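Local structure of diphosphomevalonate decarboxylase, putative (Trypanosoma brucei, 2HKE) at residues A[4-10]-A[47-53]. The protein probably catalyses the ATP-dependent decarboxylation of (R)-5-diphosphomevalonate to isopentenyl diphosphate, a precursor of isoprenoids and sterols. The protein carries 1 engineered substitution. Numbering follows the deposited sequence.
Sequences QCVTVEA and RSKTSVE
V6 lies alongside V52, its CB 4.0 Å from V52 CG2. The two valines are a hydrogen-bonded pair of an antiparallel ladder between strands 5-10 and 48-53. The strand axes come within 4.6 Å and run at 169°. Both backbones are regularly extended, with phi from -101° to -136° and psi from 125° to 151°. V6, V8 and A10 face V52, T50 and S48, each pair joined by two backbone hydrogen bonds: V6 N to V52 O 2.9 Å and V52 N to V6 O 2.8 Å; V8 N to T50 O 2.9 Å and T50 N to V8 O 3.0 Å; A10 N to S48 O 2.9 Å and S48 N to A10 O 3.1 Å. The non-hydrogen-bonded pairs T7-S51 and E9-K49 alternate with them, and C5-E53 follows beyond V6-V52 at the end. On their face, T7 OG1 and S51 OG, both chi1 m, share a 2.6 Å hydrogen bond. E9 OE2 forms a salt bridge with R47 NE at 3.1 Å. A water links E9 OE2 (3.1 Å) to the extended K49 through NZ (2.6 Å).

This ladder belongs to the N-terminal domain of the GHMP kinase-type fold. V8, A10 and V52 pack on helix 114-130, where S48 OG also hydrogen-bonds S117 OG. The C-terminal tail crosses the T7 and S51 face. Strands 97-104 and 369-371 flank the pair, beside 48-53 and 5-10 respectively.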
loop_
_atom_site.group_PDB
_atom_site.type_symbol
_atom_site.label_atom_id
_atom_site.label_comp_id
_atom_site.label_asym_id
_atom_site.label_seq_id
_atom_site.Cartn_x
_atom_site.Cartn_y
_atom_site.Cartn_z
ATOM N N GLN A 4 0.649 -13.973 -24.842
ATOM C CA GLN A 4 -0.310 -13.285 -25.781
ATOM C C GLN A 4 -0.315 -11.738 -25.554
ATOM O O GLN A 4 0.756 -11.087 -25.512
ATOM C CB GLN A 4 -1.719 -13.900 -25.587
ATOM C CG GLN A 4 -2.660 -13.962 -26.820
ATOM C CD GLN A 4 -2.777 -12.657 -27.568
ATOM O OE1 GLN A 4 -1.780 -12.126 -28.064
ATOM N NE2 GLN A 4 -3.986 -12.124 -27.649
ATOM N N CYS A 5 -1.526 -11.174 -25.505
ATOM C CA CYS A 5 -1.842 -9.847 -24.947
ATOM C C CYS A 5 -2.405 -10.152 -23.586
ATOM O O CYS A 5 -3.341 -10.934 -23.481
ATOM C CB CYS A 5 -2.925 -9.184 -25.800
ATOM S SG CYS A 5 -3.822 -7.797 -25.013
ATOM N N VAL A 6 -1.843 -9.560 -22.529
ATOM C CA VAL A 6 -2.225 -9.932 -21.175
ATOM C C VAL A 6 -2.647 -8.688 -20.411
ATOM O O VAL A 6 -2.001 -7.652 -20.536
ATOM C CB VAL A 6 -1.036 -10.606 -20.438
ATOM C CG1 VAL A 6 -1.370 -10.863 -18.979
ATOM C CG2 VAL A 6 -0.616 -11.900 -21.160
ATOM N N THR A 7 -3.717 -8.811 -19.638
ATOM C CA THR A 7 -4.262 -7.713 -18.840
ATOM C C THR A 7 -4.447 -8.169 -17.405
ATOM O O THR A 7 -4.986 -9.249 -17.133
ATOM C CB THR A 7 -5.630 -7.186 -19.404
ATOM O OG1 THR A 7 -5.434 -6.760 -20.742
ATOM C CG2 THR A 7 -6.129 -5.984 -18.573
ATOM N N VAL A 8 -3.991 -7.329 -16.479
ATOM C CA VAL A 8 -3.987 -7.649 -15.043
ATOM C C VAL A 8 -4.469 -6.433 -14.299
ATOM O O VAL A 8 -4.151 -5.308 -14.686
ATOM C CB VAL A 8 -2.536 -7.932 -14.542
ATOM C CG1 VAL A 8 -2.483 -8.046 -13.028
ATOM C CG2 VAL A 8 -1.992 -9.199 -15.205
ATOM N N GLU A 9 -5.210 -6.663 -13.222
ATOM C CA GLU A 9 -5.508 -5.634 -12.265
ATOM C C GLU A 9 -4.822 -6.002 -10.948
ATOM O O GLU A 9 -4.814 -7.163 -10.544
ATOM C CB GLU A 9 -7.008 -5.491 -12.073
ATOM C CG GLU A 9 -7.679 -4.741 -13.268
ATOM C CD GLU A 9 -9.174 -4.494 -13.059
ATOM O OE1 GLU A 9 -9.783 -5.206 -12.211
ATOM O OE2 GLU A 9 -9.722 -3.579 -13.753
ATOM N N ALA A 10 -4.225 -5.003 -10.308
ATOM C CA ALA A 10 -3.657 -5.204 -8.981
ATOM C C ALA A 10 -4.171 -4.168 -7.982
ATOM O O ALA A 10 -4.353 -2.986 -8.321
ATOM C CB ALA A 10 -2.133 -5.184 -9.048
ATOM N N ARG A 47 -8.215 0.414 -8.388
ATOM C CA ARG A 47 -7.153 -0.535 -8.729
ATOM C C ARG A 47 -6.282 0.035 -9.846
ATOM O O ARG A 47 -6.661 1.026 -10.513
ATOM C CB ARG A 47 -7.752 -1.890 -9.128
ATOM C CG ARG A 47 -8.373 -1.959 -10.527
ATOM C CD ARG A 47 -9.598 -1.069 -10.718
ATOM N NE ARG A 47 -10.043 -0.989 -12.129
ATOM C CZ ARG A 47 -9.525 -0.203 -13.090
ATOM N NH1 ARG A 47 -8.484 0.592 -12.878
ATOM N NH2 ARG A 47 -10.049 -0.241 -14.309
ATOM N N SER A 48 -5.117 -0.583 -10.071
ATOM C CA SER A 48 -4.346 -0.323 -11.275
ATOM C C SER A 48 -4.569 -1.456 -12.251
ATOM O O SER A 48 -4.812 -2.593 -11.869
ATOM C CB SER A 48 -2.851 -0.167 -11.049
ATOM O OG SER A 48 -2.608 0.795 -10.059
ATOM N N LYS A 49 -4.453 -1.115 -13.519
ATOM C CA LYS A 49 -4.661 -2.053 -14.586
ATOM C C LYS A 49 -3.541 -1.845 -15.590
ATOM O O LYS A 49 -3.211 -0.700 -15.922
ATOM C CB LYS A 49 -6.013 -1.776 -15.206
ATOM C CG LYS A 49 -6.347 -2.616 -16.430
ATOM C CD LYS A 49 -7.886 -2.528 -16.624
ATOM C CE LYS A 49 -8.340 -2.969 -17.934
ATOM N NZ LYS A 49 -9.813 -2.617 -18.086
ATOM N N THR A 50 -2.942 -2.964 -16.032
ATOM C CA THR A 50 -1.939 -2.972 -17.114
ATOM C C THR A 50 -2.272 -4.025 -18.159
ATOM O O THR A 50 -2.627 -5.145 -17.823
ATOM C CB THR A 50 -0.512 -3.281 -16.602
ATOM O OG1 THR A 50 -0.079 -2.258 -15.719
ATOM C CG2 THR A 50 0.516 -3.439 -17.720
ATOM N N SER A 51 -2.083 -3.635 -19.405
ATOM C CA SER A 51 -2.165 -4.514 -20.558
ATOM C C SER A 51 -0.805 -4.519 -21.224
ATOM O O SER A 51 -0.160 -3.478 -21.376
ATOM C CB SER A 51 -3.249 -4.036 -21.546
ATOM O OG SER A 51 -4.559 -4.338 -21.054
ATOM N N VAL A 52 -0.338 -5.691 -21.612
ATOM C CA VAL A 52 0.896 -5.767 -22.358
ATOM C C VAL A 52 0.661 -6.563 -23.644
ATOM O O VAL A 52 -0.144 -7.504 -23.648
ATOM C CB VAL A 52 2.059 -6.378 -21.515
ATOM C CG1 VAL A 52 2.252 -5.588 -20.198
ATOM C CG2 VAL A 52 1.816 -7.870 -21.218
ATOM N N GLU A 53 1.387 -6.189 -24.696
ATOM C CA GLU A 53 1.360 -6.938 -25.962
ATOM C C GLU A 53 2.766 -7.170 -26.479
ATOM O O GLU A 53 3.522 -6.228 -26.618
ATOM C CB GLU A 53 0.539 -6.175 -26.998
ATOM C CG GLU A 53 0.066 -7.064 -28.168
ATOM C CD GLU A 53 -0.435 -6.264 -29.386
ATOM O OE1 GLU A 53 -0.707 -5.035 -29.306
ATOM O OE2 GLU A 53 -0.532 -6.889 -30.458
HETATM O O HOH W 1 -11.305 -3.851 -16.385
#